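Local coordinates for 2''-aminoglycoside nucleotidyltransferase (Klebsiella pneumoniae, PDB 4WQK), which adenylates the 2''-hydroxyl group of kanamycin, gentamicin, tobramycin and related aminoglycosides, a magnesium-dependent reaction that makes bacteria resistant to them, at residues D18-P23 and E59-M64; E53-L58 and M70-Y75; W131-Y136 and I150-L155. All blocks are in the same frame, centred on the assembly; numbering follows the deposited sequence.

In the fold
Followed from the N terminus, the chain first leaves helix 5-19 and returns to it through helix 55-64, where interaction 1 closes a loop whose 35 intervening residues include helix 28-36 and strand 46-51. Before that loop is complete, interaction 2 has begun at the start of helix 55-64, and it closes on strand 68-73; the two loops therefore cross, and Arg54 physically joins them. Both belong to the N-terminal domain and tie helix 55-64 to a helix end in one direction and to the sheet in the other. Interaction 3 follows in series, closing a short loop of 13 residues between helices 126-139 and 147-160 in the C-terminal domain, its centre about 29 Å from that of interaction 1.

Interaction 1. Residues D18-P23 and E59-M64; sequences DERNLP and EAIVEM
Ala60 meets the first segment with nothing more than its methyl group, and what it meets is the end of Arg20. Ala60 CB lies 3.6 Å from Arg20 NH2 and 3.9 Å from Arg20 CZ, the flat head of the arginine resting obliquely against it.

Next along helix 55-64, Ile61 supports the shaft of the same arginine. Its CG1 is 3.7 Å from Arg20 NE and 3.8 Å from Arg20 CD, the Ile61 and Arg20 side chains sliding past each other in opposite directions. Arg20 can span both residues because its chain is extended from CG to NE, starting with CG anti to the carbonyl carbon (chi1 -67°).

This arginine is the first residue to leave helical geometry at the end of helix 5-19, and the termination is a Schellman motif: Asn21, with positive phi, occupies the C-prime position, its N bonding to Asp18 O while Leu22 N bonds to Ala17 O. After this turn the Leu22 side chain points toward helix 55-64 as the chain heads for strand 25-27, an example of how the turn that ends one helix also supplies the side chains that pack on another.

The tip of Ile61 meets this leucine. Ile61 CD1 touches Leu22 CD2 at 3.9 Å, in a buried apolar contact between two crossing side chains, and Ile61 CD1 is also 3.9 Å from Arg20 CD. Ile61 further packs on Ala16 and Ala17 of helix 5-19, while Leu22 leans on Pro51 at the end of strand 46-51.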
loop_
_atom_site.group_PDB
_atom_site.type_symbol
_atom_site.label_atom_id
_atom_site.label_comp_id
_atom_site.label_asym_id
_atom_site.label_seq_id
_atom_site.Cartn_x
_atom_site.Cartn_y
_atom_site.Cartn_z
ATOM N N ASP A 18 3.477 2.969 16.042
ATOM C CA ASP A 18 4.434 2.212 16.843
ATOM C C ASP A 18 4.101 2.321 18.348
ATOM O O ASP A 18 4.221 1.356 19.099
ATOM C CB ASP A 18 5.866 2.701 16.603
ATOM C CG ASP A 18 6.476 2.215 15.246
ATOM O OD1 ASP A 18 5.821 1.457 14.491
ATOM O OD2 ASP A 18 7.690 2.566 15.034
ATOM N N GLU A 19 3.766 3.538 18.806
ATOM C CA GLU A 19 3.495 3.782 20.235
ATOM C C GLU A 19 2.289 2.933 20.685
ATOM O O GLU A 19 2.251 2.462 21.843
ATOM C CB GLU A 19 3.260 5.268 20.494
ATOM C CG GLU A 19 2.952 5.599 21.945
ATOM C CD GLU A 19 3.123 7.087 22.257
ATOM O OE1 GLU A 19 3.140 7.905 21.306
ATOM O OE2 GLU A 19 3.235 7.433 23.450
ATOM N N ARG A 20 1.348 2.737 19.771
ATOM C CA ARG A 20 0.141 1.951 20.011
ATOM C C ARG A 20 0.330 0.449 19.693
ATOM O O ARG A 20 -0.666 -0.325 19.726
ATOM C CB ARG A 20 -1.017 2.512 19.168
ATOM C CG ARG A 20 -1.479 3.912 19.585
ATOM C CD ARG A 20 -2.454 4.491 18.546
ATOM N NE ARG A 20 -3.045 5.775 18.941
ATOM C CZ ARG A 20 -4.245 5.929 19.505
ATOM N NH1 ARG A 20 -5.019 4.876 19.764
ATOM N NH2 ARG A 20 -4.674 7.154 19.812
ATOM N N ASN A 21 1.565 0.031 19.368
ATOM C CA ASN A 21 1.795 -1.349 18.935
ATOM C C ASN A 21 0.875 -1.777 17.791
ATOM O O ASN A 21 0.390 -2.934 17.761
ATOM C CB ASN A 21 1.630 -2.270 20.145
ATOM C CG ASN A 21 2.456 -1.806 21.311
ATOM O OD1 ASN A 21 1.943 -1.575 22.411
ATOM N ND2 ASN A 21 3.746 -1.620 21.065
ATOM N N LEU A 22 0.653 -0.850 16.853
ATOM C CA LEU A 22 -0.265 -1.014 15.723
ATOM C C LEU A 22 0.571 -1.130 14.464
ATOM O O LEU A 22 1.202 -0.144 14.062
ATOM C CB LEU A 22 -1.204 0.177 15.615
ATOM C CG LEU A 22 -2.107 0.107 14.399
ATOM C CD1 LEU A 22 -3.159 -0.986 14.627
ATOM C CD2 LEU A 22 -2.754 1.491 14.209
ATOM N N PRO A 23 0.693 -2.335 13.899
ATOM C CA PRO A 23 1.457 -2.411 12.636
ATOM C C PRO A 23 0.664 -1.769 11.487
ATOM O O PRO A 23 -0.556 -1.898 11.419
ATOM C CB PRO A 23 1.635 -3.922 12.424
ATOM C CG PRO A 23 0.356 -4.509 13.044
ATOM C CD PRO A 23 0.076 -3.620 14.281
ATOM N N GLU A 59 -8.031 5.414 13.010
ATOM C CA GLU A 59 -8.831 6.634 12.950
ATOM C C GLU A 59 -8.403 7.584 14.091
ATOM O O GLU A 59 -8.372 8.795 13.914
ATOM C CB GLU A 59 -10.338 6.335 13.023
ATOM C CG GLU A 59 -10.885 5.636 11.768
ATOM C CD GLU A 59 -12.418 5.603 11.730
ATOM O OE1 GLU A 59 -13.090 6.351 12.485
ATOM O OE2 GLU A 59 -12.991 4.849 10.916
ATOM N N ALA A 60 -8.057 7.028 15.244
ATOM C CA ALA A 60 -7.627 7.875 16.352
ATOM C C ALA A 60 -6.303 8.576 16.027
ATOM O O ALA A 60 -6.116 9.737 16.412
ATOM C CB ALA A 60 -7.509 7.047 17.653
ATOM N N ILE A 61 -5.396 7.880 15.336
ATOM C CA ILE A 61 -4.148 8.508 14.916
ATOM C C ILE A 61 -4.446 9.674 13.977
ATOM O O ILE A 61 -3.925 10.789 14.154
ATOM C CB ILE A 61 -3.231 7.481 14.255
ATOM C CG1 ILE A 61 -2.692 6.508 15.325
ATOM C CG2 ILE A 61 -2.107 8.175 13.466
ATOM C CD1 ILE A 61 -2.007 5.292 14.704
ATOM N N VAL A 62 -5.330 9.429 13.012
ATOM C CA VAL A 62 -5.699 10.473 12.058
ATOM C C VAL A 62 -6.246 11.699 12.774
ATOM O O VAL A 62 -5.841 12.833 12.497
ATOM C CB VAL A 62 -6.746 9.945 11.038
ATOM C CG1 VAL A 62 -7.377 11.085 10.219
ATOM C CG2 VAL A 62 -6.114 8.883 10.127
ATOM N N GLU A 63 -7.172 11.481 13.695
ATOM C CA GLU A 63 -7.783 12.588 14.434
ATOM C C GLU A 63 -6.757 13.326 15.289
ATOM O O GLU A 63 -6.826 14.546 15.421
ATOM C CB GLU A 63 -8.935 12.071 15.294
ATOM C CG GLU A 63 -10.103 11.568 14.438
ATOM C CD GLU A 63 -11.121 10.751 15.217
ATOM O OE1 GLU A 63 -11.292 11.002 16.433
ATOM O OE2 GLU A 63 -11.754 9.854 14.606
ATOM N N MET A 64 -5.834 12.585 15.901
ATOM C CA MET A 64 -4.847 13.186 16.779
ATOM C C MET A 64 -3.937 14.115 15.974
ATOM O O MET A 64 -3.473 15.140 16.477
ATOM C CB MET A 64 -4.046 12.077 17.475
ATOM C CG MET A 64 -3.175 12.546 18.590
ATOM S SD MET A 64 -1.539 11.890 18.437
ATOM C CE MET A 64 -1.074 13.012 17.158
#

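Interaction 2. Residues E53-L58 and M70-Y75; sequences ERRGEL and MEELDY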
loop_
_atom_site.group_PDB
_atom_site.type_symbol
_atom_site.label_atom_id
_atom_site.label_comp_id
_atom_site.label_asym_id
_atom_site.label_seq_id
_atom_site.Cartn_x
_atom_site.Cartn_y
_atom_site.Cartn_z
ATOM N N GLU A 53 -9.411 -5.122 12.176
ATOM C CA GLU A 53 -10.123 -5.200 13.455
ATOM C C GLU A 53 -9.624 -4.097 14.417
ATOM O O GLU A 53 -10.194 -3.916 15.514
ATOM C CB GLU A 53 -9.984 -6.603 14.074
ATOM C CG GLU A 53 -8.672 -6.878 14.833
ATOM C CD GLU A 53 -7.392 -7.006 13.995
ATOM O OE1 GLU A 53 -7.419 -6.960 12.753
ATOM O OE2 GLU A 53 -6.318 -7.181 14.631
ATOM N N ARG A 54 -8.598 -3.346 13.996
ATOM C CA ARG A 54 -8.087 -2.220 14.766
ATOM C C ARG A 54 -8.274 -0.881 14.048
ATOM O O ARG A 54 -7.549 0.098 14.323
ATOM C CB ARG A 54 -6.598 -2.457 15.090
ATOM C CG ARG A 54 -6.438 -3.739 15.876
ATOM C CD ARG A 54 -4.953 -4.014 16.253
ATOM N NE ARG A 54 -4.420 -2.993 17.154
ATOM C CZ ARG A 54 -3.142 -2.948 17.564
ATOM N NH1 ARG A 54 -2.237 -3.841 17.133
ATOM N NH2 ARG A 54 -2.753 -2.008 18.428
ATOM N N ARG A 55 -9.280 -0.824 13.166
ATOM C CA ARG A 55 -9.538 0.409 12.413
ATOM C C ARG A 55 -9.684 1.643 13.323
ATOM O O ARG A 55 -9.138 2.724 13.003
ATOM C CB ARG A 55 -10.776 0.253 11.541
ATOM C CG ARG A 55 -11.127 1.568 10.849
ATOM C CD ARG A 55 -12.054 1.388 9.667
ATOM N NE ARG A 55 -12.659 2.679 9.359
ATOM C CZ ARG A 55 -13.410 2.929 8.291
ATOM N NH1 ARG A 55 -13.633 1.983 7.378
ATOM N NH2 ARG A 55 -13.934 4.138 8.136
ATOM N N GLY A 56 -10.366 1.493 14.458
ATOM C CA GLY A 56 -10.581 2.618 15.347
ATOM C C GLY A 56 -9.276 3.266 15.810
ATOM O O GLY A 56 -9.220 4.485 16.054
ATOM N N GLU A 57 -8.216 2.455 15.928
ATOM C CA GLU A 57 -6.936 2.983 16.391
ATOM C C GLU A 57 -6.300 3.806 15.290
ATOM O O GLU A 57 -5.681 4.839 15.578
ATOM C CB GLU A 57 -5.998 1.858 16.834
ATOM C CG GLU A 57 -6.568 1.074 18.044
ATOM C CD GLU A 57 -5.647 -0.036 18.479
ATOM O OE1 GLU A 57 -4.465 0.292 18.753
ATOM O OE2 GLU A 57 -6.108 -1.206 18.550
ATOM N N LEU A 58 -6.423 3.362 14.033
ATOM C CA LEU A 58 -5.917 4.192 12.936
ATOM C C LEU A 58 -6.720 5.488 12.843
ATOM O O LEU A 58 -6.126 6.565 12.668
ATOM C CB LEU A 58 -5.938 3.424 11.617
ATOM C CG LEU A 58 -5.480 4.245 10.413
ATOM C CD1 LEU A 58 -4.071 4.761 10.593
ATOM C CD2 LEU A 58 -5.580 3.377 9.125
ATOM N N MET A 70 -12.671 11.053 5.316
ATOM C CA MET A 70 -13.328 11.859 4.282
ATOM C C MET A 70 -14.332 11.093 3.413
ATOM O O MET A 70 -15.316 11.649 2.963
ATOM C CB MET A 70 -12.245 12.485 3.387
ATOM C CG MET A 70 -12.757 13.242 2.177
ATOM S SD MET A 70 -11.414 13.527 1.005
ATOM C CE MET A 70 -11.641 12.138 -0.107
ATOM N N GLU A 71 -14.067 9.814 3.182
ATOM C CA GLU A 71 -14.853 9.052 2.220
ATOM C C GLU A 71 -14.748 7.599 2.640
ATOM O O GLU A 71 -13.665 7.112 2.978
ATOM C CB GLU A 71 -14.322 9.288 0.798
ATOM C CG GLU A 71 -15.021 8.545 -0.310
ATOM C CD GLU A 71 -14.718 9.144 -1.684
ATOM O OE1 GLU A 71 -14.091 10.230 -1.727
ATOM O OE2 GLU A 71 -15.118 8.545 -2.711
ATOM N N GLU A 72 -15.878 6.919 2.653
ATOM C CA GLU A 72 -15.920 5.508 2.954
ATOM C C GLU A 72 -15.965 4.795 1.613
ATOM O O GLU A 72 -16.738 5.170 0.760
ATOM C CB GLU A 72 -17.153 5.189 3.806
ATOM C CG GLU A 72 -17.226 3.790 4.318
ATOM C CD GLU A 72 -16.149 3.509 5.356
ATOM O OE1 GLU A 72 -15.738 4.454 6.054
ATOM O OE2 GLU A 72 -15.707 2.343 5.426
ATOM N N LEU A 73 -15.091 3.816 1.410
ATOM C CA LEU A 73 -15.082 3.069 0.158
ATOM C C LEU A 73 -15.612 1.669 0.406
ATOM O O LEU A 73 -15.858 1.300 1.560
ATOM C CB LEU A 73 -13.668 3.011 -0.413
ATOM C CG LEU A 73 -12.959 4.366 -0.458
ATOM C CD1 LEU A 73 -11.471 4.154 -0.522
ATOM C CD2 LEU A 73 -13.423 5.167 -1.639
ATOM N N ASP A 74 -15.739 0.882 -0.652
ATOM C CA ASP A 74 -16.232 -0.481 -0.518
ATOM C C ASP A 74 -15.261 -1.288 0.328
ATOM O O ASP A 74 -15.684 -2.051 1.190
ATOM C CB ASP A 74 -16.433 -1.138 -1.887
ATOM C CG ASP A 74 -17.836 -0.917 -2.443
ATOM O OD1 ASP A 74 -18.767 -0.647 -1.647
ATOM O OD2 ASP A 74 -18.025 -1.037 -3.678
ATOM N N TYR A 75 -13.965 -1.069 0.108
ATOM C CA TYR A 75 -12.919 -1.835 0.799
ATOM C C TYR A 75 -11.853 -1.005 1.461
ATOM O O TYR A 75 -10.687 -1.353 1.369
ATOM C CB TYR A 75 -12.230 -2.784 -0.171
ATOM C CG TYR A 75 -13.155 -3.825 -0.704
ATOM C CD1 TYR A 75 -13.485 -4.937 0.062
ATOM C CD2 TYR A 75 -13.726 -3.694 -1.962
ATOM C CE1 TYR A 75 -14.346 -5.898 -0.417
ATOM C CE2 TYR A 75 -14.591 -4.646 -2.449
ATOM C CZ TYR A 75 -14.898 -5.749 -1.674
ATOM O OH TYR A 75 -15.757 -6.704 -2.163
#
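Arg55 and Glu72 form an end-on, two-pronged salt bridge, a textbook example of how a guanidinium and a carboxylate can satisfy one another. Arg55 NH2 donates to Glu72 OE1 at 2.8 Å and Arg55 NH1 to Glu72 OE2 at 2.9 Å. Each oxygen accepts on its syn lone pair, the N-H...O angles are at least 162°, and the guanidinium and carboxylate planes are 13° apart. Glu72 reaches the pairing through a bend at chi2 (68°), which brings its carboxylate round toward an arginine extended from CG to NE.

Arg55 NE is used as well. NE and NH2 both reach Glu59 OE2, one turn further along the helix, so NH2 serves both acids. Held between two acidic side chains, the guanidinium would be limited in its rotation, and the arginine would probably favour the ionised form of both carboxylates.

Arg54, at the N-cap position, is engaged on the other side of the helix start. It grips Glu57 side-on: Arg54 NE bonds to Glu57 OE2 at 2.8 Å, meeting that oxygen from above the carboxylate plane, and Arg54 NH2 bonds to Glu57 OE1 at 2.9 Å. Its NH1 donates to Asn21 O and its NH2 also to Arg20 O, so main-chain carbonyls just past helix 5-19 are satisfied too.

The Arg55-Glu72 bridge lies at the surface and joins the first turn of helix 55-64 to strand 68-73. The Arg55 side chain touches Phe50 of strand 46-51 and Phe77 of strand 76-81, the antiparallel partner of strand 68-73, against which Met70 and Glu71 form a classic bulge opposite Leu78.

Interaction 3. Residues W131-Y136 and I150-L155; sequences WDYFYY and IESYRL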
loop_
_atom_site.group_PDB
_atom_site.type_symbol
_atom_site.label_atom_id
_atom_site.label_comp_id
_atom_site.label_asym_id
_atom_site.label_seq_id
_atom_site.Cartn_x
_atom_site.Cartn_y
_atom_site.Cartn_z
ATOM N N TRP A 131 -0.139 -7.216 -7.895
ATOM C CA TRP A 131 -1.496 -7.717 -7.971
ATOM C C TRP A 131 -2.524 -6.583 -8.132
ATOM O O TRP A 131 -3.470 -6.713 -8.903
ATOM C CB TRP A 131 -1.795 -8.516 -6.705
ATOM C CG TRP A 131 -3.011 -9.381 -6.693
ATOM C CD1 TRP A 131 -4.208 -9.113 -6.059
ATOM C CD2 TRP A 131 -3.139 -10.695 -7.251
ATOM N NE1 TRP A 131 -5.060 -10.181 -6.192
ATOM C CE2 TRP A 131 -4.449 -11.157 -6.947
ATOM C CE3 TRP A 131 -2.294 -11.528 -8.007
ATOM C CZ2 TRP A 131 -4.896 -12.415 -7.339
ATOM C CZ3 TRP A 131 -2.737 -12.754 -8.397
ATOM C CH2 TRP A 131 -4.037 -13.209 -8.056
ATOM N N ASP A 132 -2.342 -5.487 -7.393
ATOM C CA ASP A 132 -3.295 -4.378 -7.514
ATOM C C ASP A 132 -3.283 -3.747 -8.881
ATOM O O ASP A 132 -4.310 -3.238 -9.353
ATOM C CB ASP A 132 -3.011 -3.300 -6.465
ATOM C CG ASP A 132 -4.002 -3.351 -5.328
ATOM O OD1 ASP A 132 -4.979 -4.132 -5.426
ATOM O OD2 ASP A 132 -3.795 -2.648 -4.323
ATOM N N TYR A 133 -2.127 -3.716 -9.550
ATOM C CA TYR A 133 -2.115 -3.236 -10.918
ATOM C C TYR A 133 -2.929 -4.132 -11.856
ATOM O O TYR A 133 -3.455 -3.676 -12.854
ATOM C CB TYR A 133 -0.696 -3.127 -11.492
ATOM C CG TYR A 133 0.070 -1.940 -10.973
ATOM C CD1 TYR A 133 -0.097 -0.679 -11.517
ATOM C CD2 TYR A 133 0.977 -2.098 -9.935
ATOM C CE1 TYR A 133 0.632 0.422 -11.003
ATOM C CE2 TYR A 133 1.706 -1.030 -9.432
ATOM C CZ TYR A 133 1.525 0.217 -9.966
ATOM O OH TYR A 133 2.265 1.248 -9.422
ATOM N N PHE A 134 -3.046 -5.418 -11.533
ATOM C CA PHE A 134 -3.848 -6.291 -12.362
ATOM C C PHE A 134 -5.331 -5.911 -12.292
ATOM O O PHE A 134 -6.031 -5.922 -13.313
ATOM C CB PHE A 134 -3.654 -7.770 -11.977
ATOM C CG PHE A 134 -2.228 -8.261 -12.140
ATOM C CD1 PHE A 134 -1.339 -7.654 -13.031
ATOM C CD2 PHE A 134 -1.801 -9.363 -11.404
ATOM C CE1 PHE A 134 -0.022 -8.143 -13.167
ATOM C CE2 PHE A 134 -0.485 -9.850 -11.542
ATOM C CZ PHE A 134 0.377 -9.248 -12.437
ATOM N N TYR A 135 -5.806 -5.550 -11.097
ATOM C CA TYR A 135 -7.184 -5.034 -11.020
ATOM C C TYR A 135 -7.349 -3.759 -11.837
ATOM O O TYR A 135 -8.367 -3.580 -12.528
ATOM C CB TYR A 135 -7.596 -4.743 -9.585
ATOM C CG TYR A 135 -7.714 -5.928 -8.668
ATOM C CD1 TYR A 135 -8.684 -6.912 -8.886
ATOM C CD2 TYR A 135 -6.878 -6.046 -7.589
ATOM C CE1 TYR A 135 -8.796 -8.002 -7.994
ATOM C CE2 TYR A 135 -6.980 -7.093 -6.706
ATOM C CZ TYR A 135 -7.919 -8.089 -6.932
ATOM O OH TYR A 135 -8.016 -9.155 -6.031
ATOM N N TYR A 136 -6.357 -2.876 -11.744
ATOM C CA TYR A 136 -6.380 -1.624 -12.478
ATOM C C TYR A 136 -6.447 -1.891 -13.991
ATOM O O TYR A 136 -7.179 -1.197 -14.722
ATOM C CB TYR A 136 -5.150 -0.789 -12.061
ATOM C CG TYR A 136 -5.099 0.591 -12.677
ATOM C CD1 TYR A 136 -6.236 1.382 -12.753
ATOM C CD2 TYR A 136 -3.917 1.097 -13.188
ATOM C CE1 TYR A 136 -6.186 2.657 -13.305
ATOM C CE2 TYR A 136 -3.858 2.368 -13.757
ATOM C CZ TYR A 136 -4.998 3.140 -13.818
ATOM O OH TYR A 136 -4.964 4.401 -14.387
ATOM N N ILE A 150 2.246 3.467 -15.565
ATOM C CA ILE A 150 2.997 2.583 -16.420
ATOM C C ILE A 150 4.424 2.494 -15.867
ATOM O O ILE A 150 4.972 1.399 -15.718
ATOM C CB ILE A 150 2.966 3.097 -17.853
ATOM C CG1 ILE A 150 1.528 3.065 -18.379
ATOM C CG2 ILE A 150 3.799 2.210 -18.758
ATOM C CD1 ILE A 150 1.039 1.680 -18.635
ATOM N N GLU A 151 5.006 3.627 -15.508
ATOM C CA GLU A 151 6.382 3.618 -15.022
ATOM C C GLU A 151 6.511 2.925 -13.671
ATOM O O GLU A 151 7.491 2.193 -13.450
ATOM C CB GLU A 151 6.930 5.043 -14.933
ATOM C CG GLU A 151 7.075 5.679 -16.298
ATOM C CD GLU A 151 7.602 7.109 -16.258
ATOM O OE1 GLU A 151 7.546 7.743 -15.176
ATOM O OE2 GLU A 151 8.068 7.597 -17.315
ATOM N N SER A 152 5.568 3.154 -12.759
ATOM C CA SER A 152 5.664 2.543 -11.434
ATOM C C SER A 152 5.477 1.028 -11.561
ATOM O O SER A 152 6.186 0.246 -10.906
ATOM C CB SER A 152 4.641 3.147 -10.458
ATOM O OG SER A 152 5.094 4.371 -9.887
ATOM N N TYR A 153 4.548 0.603 -12.429
ATOM C CA TYR A 153 4.367 -0.824 -12.694
ATOM C C TYR A 153 5.634 -1.476 -13.206
ATOM O O TYR A 153 6.042 -2.526 -12.681
ATOM C CB TYR A 153 3.242 -1.048 -13.706
ATOM C CG TYR A 153 3.001 -2.496 -14.092
ATOM C CD1 TYR A 153 2.395 -3.380 -13.201
ATOM C CD2 TYR A 153 3.401 -2.991 -15.324
ATOM C CE1 TYR A 153 2.163 -4.708 -13.533
ATOM C CE2 TYR A 153 3.178 -4.339 -15.658
ATOM C CZ TYR A 153 2.547 -5.173 -14.771
ATOM O OH TYR A 153 2.325 -6.500 -15.113
ATOM N N ARG A 154 6.267 -0.876 -14.220
ATOM C CA ARG A 154 7.454 -1.508 -14.778
ATOM C C ARG A 154 8.580 -1.534 -13.759
ATOM O O ARG A 154 9.318 -2.499 -13.727
ATOM C CB ARG A 154 7.925 -0.841 -16.065
ATOM C CG ARG A 154 7.098 -1.225 -17.267
ATOM C CD ARG A 154 7.769 -0.598 -18.483
ATOM N NE ARG A 154 6.765 -0.331 -19.538
ATOM C CZ ARG A 154 6.549 -1.028 -20.656
ATOM N NH1 ARG A 154 7.303 -2.050 -20.980
ATOM N NH2 ARG A 154 5.589 -0.657 -21.475
ATOM N N LEU A 155 8.666 -0.528 -12.901
ATOM C CA LEU A 155 9.657 -0.544 -11.822
ATOM C C LEU A 155 9.432 -1.689 -10.828
ATOM O O LEU A 155 10.376 -2.399 -10.465
ATOM C CB LEU A 155 9.619 0.785 -11.113
ATOM C CG LEU A 155 10.631 1.058 -10.035
ATOM C CD1 LEU A 155 12.030 0.616 -10.518
ATOM C CD2 LEU A 155 10.576 2.562 -9.789
#
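Tyr153 presents its ring edge to the face of Tyr133, in an offset edge-to-face pair with centroids 5.3 Å apart and planes at 64°. The nearest approach of the two side chains is Tyr153 CD1 to Tyr133 CG, 3.5 Å. Tyr153 adds a CH-pi contact, its CB standing 4.1 Å from the centroid of the Tyr133 ring and close to the ring normal. With CG anti to the backbone N (chi1 178°), the Tyr153 ring is carried off its own helix and across to Tyr133, while CB stays over the Tyr133 face. Beyond it, Tyr133 OH comes within 3.2 Å of Ser152 CB.

Within the largely helical C-terminal domain, the axes of 131-136 and 150-155 approach to 11.0 Å, their directions 143° apart. Tyr133 and Tyr153 carry most of the contact. Tyr133 also touches Ile32 of helix 28-36 in the N-terminal domain; the Tyr133 side chain is about 8 Å from a bound magnesium ion.

Further along Tyr153, the hydroxyl lies near the plane of the Phe134 ring at its edge, OH to Phe134 CE1 3.5 Å, the two side chains crossing at about a right angle. Phe134 in turn meets Phe172 of helix 162-176 edge-to-face.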